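Local coordinates for protein putative hyaluronoglucosaminidase (Clostridium perfringens, PDB 6PWI) that probably hydrolyses terminal N-acetylhexosamine residues of glycans as a family 84 glycoside hydrolase, the chain here including its beta/alpha-barrel catalytic domain, at residues F293-D298 against E312-W317. Sequence-based numbering, arbitrary orientation.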
ATOM      1  N   PHE A 293      -9.671  10.514 -13.043  1.00 22.71           N
ATOM      2  CA  PHE A 293     -10.555  11.214 -12.128  1.00 22.95           C
ATOM      3  C   PHE A 293     -11.487  10.232 -11.421  1.00 22.53           C
ATOM      4  O   PHE A 293     -11.871   9.214 -11.990  1.00 22.50           O
ATOM      5  CB  PHE A 293     -11.351  12.274 -12.897  1.00 23.38           C
ATOM      6  CG  PHE A 293     -10.507  13.370 -13.493  1.00 23.79           C
ATOM      7  CD1 PHE A 293     -10.156  14.483 -12.742  1.00 24.24           C
ATOM      8  CD2 PHE A 293     -10.051  13.286 -14.800  1.00 24.01           C
ATOM      9  CE1 PHE A 293      -9.373  15.492 -13.286  1.00 24.36           C
ATOM     10  CE2 PHE A 293      -9.260  14.291 -15.342  1.00 24.95           C
ATOM     11  CZ  PHE A 293      -8.926  15.394 -14.587  1.00 24.85           C
ATOM     12  N   GLY A 294     -11.850  10.565 -10.175  1.00 22.48           N
ATOM     13  CA  GLY A 294     -12.851   9.840  -9.409  1.00 21.94           C
ATOM     14  C   GLY A 294     -14.041  10.734  -9.076  1.00 22.74           C
ATOM     15  O   GLY A 294     -13.878  11.930  -8.836  1.00 23.53           O
ATOM     16  N   VAL A 295     -15.240  10.143  -9.078  1.00 23.03           N
ATOM     17  CA  VAL A 295     -16.459  10.835  -8.683  1.00 23.19           C
ATOM     18  C   VAL A 295     -17.029  10.116  -7.464  1.00 23.44           C
ATOM     19  O   VAL A 295     -17.313   8.924  -7.526  1.00 24.34           O
ATOM     20  CB  VAL A 295     -17.475  10.887  -9.842  1.00 22.35           C
ATOM     21  CG1 VAL A 295     -18.824  11.426  -9.391  1.00 22.46           C
ATOM     22  CG2 VAL A 295     -16.949  11.707 -11.007  1.00 21.86           C
ATOM     23  N   LEU A 296     -17.189  10.841  -6.355  1.00 24.09           N
ATOM     24  CA  LEU A 296     -17.537  10.201  -5.096  1.00 24.57           C
ATOM     25  C   LEU A 296     -18.969  10.551  -4.711  1.00 25.64           C
ATOM     26  O   LEU A 296     -19.309  11.725  -4.582  1.00 26.26           O
ATOM     27  CB  LEU A 296     -16.543  10.641  -4.019  1.00 23.93           C
ATOM     28  CG  LEU A 296     -15.067  10.496  -4.381  1.00 25.04           C
ATOM     29  CD1 LEU A 296     -14.182  10.824  -3.188  1.00 26.02           C
ATOM     30  CD2 LEU A 296     -14.757   9.101  -4.897  1.00 24.80           C
ATOM     31  N   ALA A 297     -19.785   9.515  -4.490  1.00 26.99           N
ATOM     32  CA  ALA A 297     -21.209   9.682  -4.244  1.00 28.75           C
ATOM     33  C   ALA A 297     -21.616   9.071  -2.903  1.00 30.69           C
ATOM     34  O   ALA A 297     -22.804   8.898  -2.640  1.00 32.56           O
ATOM     35  CB  ALA A 297     -21.998   9.083  -5.385  1.00 27.23           C
ATOM     36  N   ASP A 298     -20.633   8.755  -2.053  1.00 33.43           N
ATOM     37  CA  ASP A 298     -20.898   8.147  -0.758  1.00 36.00           C
ATOM     38  C   ASP A 298     -21.786   9.060   0.086  1.00 36.97           C
ATOM     39  O   ASP A 298     -22.466   8.594   0.992  1.00 38.01           O
ATOM     40  CB  ASP A 298     -19.604   7.805  -0.018  1.00 38.10           C
ATOM     41  CG  ASP A 298     -18.596   8.940  -0.016  1.00 40.80           C
ATOM     42  OD1 ASP A 298     -18.071   9.257  -1.099  1.00 40.55           O
ATOM     43  OD2 ASP A 298     -18.353   9.509   1.069  1.00 46.40           O
ATOM     44  N   GLU A 312     -22.570  10.025 -17.701  1.00 31.75           N
ATOM     45  CA  GLU A 312     -22.738   9.888 -19.141  1.00 33.56           C
ATOM     46  C   GLU A 312     -22.114  11.094 -19.835  1.00 34.34           C
ATOM     47  O   GLU A 312     -21.458  10.941 -20.864  1.00 33.95           O
ATOM     48  CB  GLU A 312     -24.214   9.737 -19.515  1.00 35.29           C
ATOM     49  CG  GLU A 312     -24.652   8.295 -19.694  1.00 38.78           C
ATOM     50  CD  GLU A 312     -26.141   8.004 -19.548  1.00 43.38           C
ATOM     51  OE1 GLU A 312     -26.901   8.918 -19.153  1.00 46.94           O
ATOM     52  OE2 GLU A 312     -26.542   6.850 -19.812  1.00 45.48           O
ATOM     53  N   ASP A 313     -22.304  12.279 -19.233  1.00 36.00           N
ATOM     54  CA  ASP A 313     -21.801  13.534 -19.778  1.00 36.66           C
ATOM     55  C   ASP A 313     -20.289  13.650 -19.571  1.00 36.44           C
ATOM     56  O   ASP A 313     -19.595  14.204 -20.423  1.00 37.80           O
ATOM     57  CB  ASP A 313     -22.594  14.738 -19.259  1.00 38.87           C
ATOM     58  CG  ASP A 313     -23.939  14.923 -19.952  1.00 41.21           C
ATOM     59  OD1 ASP A 313     -24.056  14.516 -21.126  1.00 43.45           O
ATOM     60  OD2 ASP A 313     -24.860  15.477 -19.318  1.00 41.01           O
ATOM     61  N   LEU A 314     -19.784  13.112 -18.451  1.00 34.29           N
ATOM     62  CA  LEU A 314     -18.358  13.162 -18.163  1.00 32.16           C
ATOM     63  C   LEU A 314     -17.610  12.179 -19.054  1.00 32.45           C
ATOM     64  O   LEU A 314     -16.453  12.419 -19.394  1.00 33.83           O
ATOM     65  CB  LEU A 314     -18.103  12.871 -16.681  1.00 31.06           C
ATOM     66  CG  LEU A 314     -18.622  13.927 -15.707  1.00 30.72           C
ATOM     67  CD1 LEU A 314     -18.267  13.564 -14.274  1.00 30.67           C
ATOM     68  CD2 LEU A 314     -18.076  15.302 -16.052  1.00 29.28           C
ATOM     69  N   GLU A 315     -18.276  11.084 -19.434  1.00 33.26           N
ATOM     70  CA  GLU A 315     -17.659  10.077 -20.284  1.00 35.22           C
ATOM     71  C   GLU A 315     -17.430  10.649 -21.685  1.00 37.60           C
ATOM     72  O   GLU A 315     -16.397  10.379 -22.302  1.00 36.57           O
ATOM     73  CB  GLU A 315     -18.484   8.787 -20.293  1.00 35.48           C
ATOM     74  CG  GLU A 315     -17.910   7.685 -21.171  1.00 36.03           C
ATOM     75  CD  GLU A 315     -16.627   7.010 -20.704  1.00 39.39           C
ATOM     76  OE1 GLU A 315     -16.115   7.365 -19.622  1.00 39.54           O
ATOM     77  OE2 GLU A 315     -16.136   6.120 -21.428  1.00 41.29           O
ATOM     78  N   LYS A 316     -18.389  11.453 -22.173  1.00 39.65           N
ATOM     79  CA  LYS A 316     -18.268  12.107 -23.469  1.00 41.93           C
ATOM     80  C   LYS A 316     -17.013  12.978 -23.486  1.00 41.77           C
ATOM     81  O   LYS A 316     -16.203  12.883 -24.408  1.00 43.75           O
ATOM     82  CB  LYS A 316     -19.537  12.891 -23.828  1.00 45.59           C
ATOM     83  CG  LYS A 316     -20.608  12.113 -24.592  1.00 47.67           C
ATOM     84  CD  LYS A 316     -21.809  12.948 -25.030  1.00 50.10           C
ATOM     85  CE  LYS A 316     -22.993  12.884 -24.083  1.00 49.96           C
ATOM     86  N   TRP A 317     -16.855  13.795 -22.436  1.00 39.88           N
ATOM     87  CA  TRP A 317     -15.689  14.644 -22.230  1.00 38.73           C
ATOM     88  C   TRP A 317     -14.399  13.822 -22.252  1.00 37.68           C
ATOM     89  O   TRP A 317     -13.413  14.191 -22.893  1.00 36.54           O
ATOM     90  CB  TRP A 317     -15.834  15.426 -20.918  1.00 38.14           C
ATOM     91  CG  TRP A 317     -14.643  16.270 -20.587  1.00 40.28           C
ATOM     92  CD1 TRP A 317     -14.360  17.514 -21.072  1.00 40.42           C
ATOM     93  CD2 TRP A 317     -13.566  15.935 -19.690  1.00 40.52           C
ATOM     94  NE1 TRP A 317     -13.181  17.973 -20.548  1.00 40.75           N
ATOM     95  CE2 TRP A 317     -12.669  17.027 -19.698  1.00 40.32           C
ATOM     96  CE3 TRP A 317     -13.273  14.831 -18.880  1.00 39.85           C
ATOM     97  CZ2 TRP A 317     -11.506  17.042 -18.926  1.00 39.33           C
ATOM     98  CZ3 TRP A 317     -12.116  14.840 -18.131  1.00 39.33           C
ATOM     99  CH2 TRP A 317     -11.247  15.934 -18.149  1.00 38.79           C
TER
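Phe293 and Trp317 meet as an offset edge-to-face pair in which the indole presents its edge, with the planes of the rings at 68° and their centroids 5.8 Å apart. The touch itself is narrow and is made by an atom on the rim of the phenyl ring: Phe293 CE2 lies near the indole plane, 3.8 Å from Trp317 CH2 at its edge. Trp317 reaches the strand because its CG stands anti to the backbone N (chi1 177°), which sends the indole out from the helix toward the barrel wall. Its NE1 is hydrogen-bonded to Glu283 of helix 268-286, which satisfies the buried N-H and should limit rotation of the ring. Two residues further along the strand and one turn back along the helix, a purely aliphatic contact joins Val295 CG2 to Leu314 CD1 at 4.0 Å. The two pairs exemplify how the strands of a (beta/alpha)8 barrel, with alternate side chains directed outward, meet the surrounding helices: Phe293 and Val295 face helix 304-321. All four residues are buried, yet no hydrogen bond crosses between the segments, and the nearest CA atoms, those of Val295 and Leu314, are 9.9 Å apart, the interval being spanned by side chains. The solvent side of the helix is looser: Glu312 and Lys316 are exposed, while the partly exposed Asp313 bonds through OD2 to Tyr271 OH. Beyond the strand's end the chain runs on to Asp299, the predicted proton donor. Phe282 of helix 268-286 stacks with Phe293 and also touches Leu314, tying the preceding barrel helix into the same layer. Strand 293-296 lies parallel between strands 250-255 and 328-330, and helix 304-321 forms the crossover from it to strand 328-330 on the outside of the barrel.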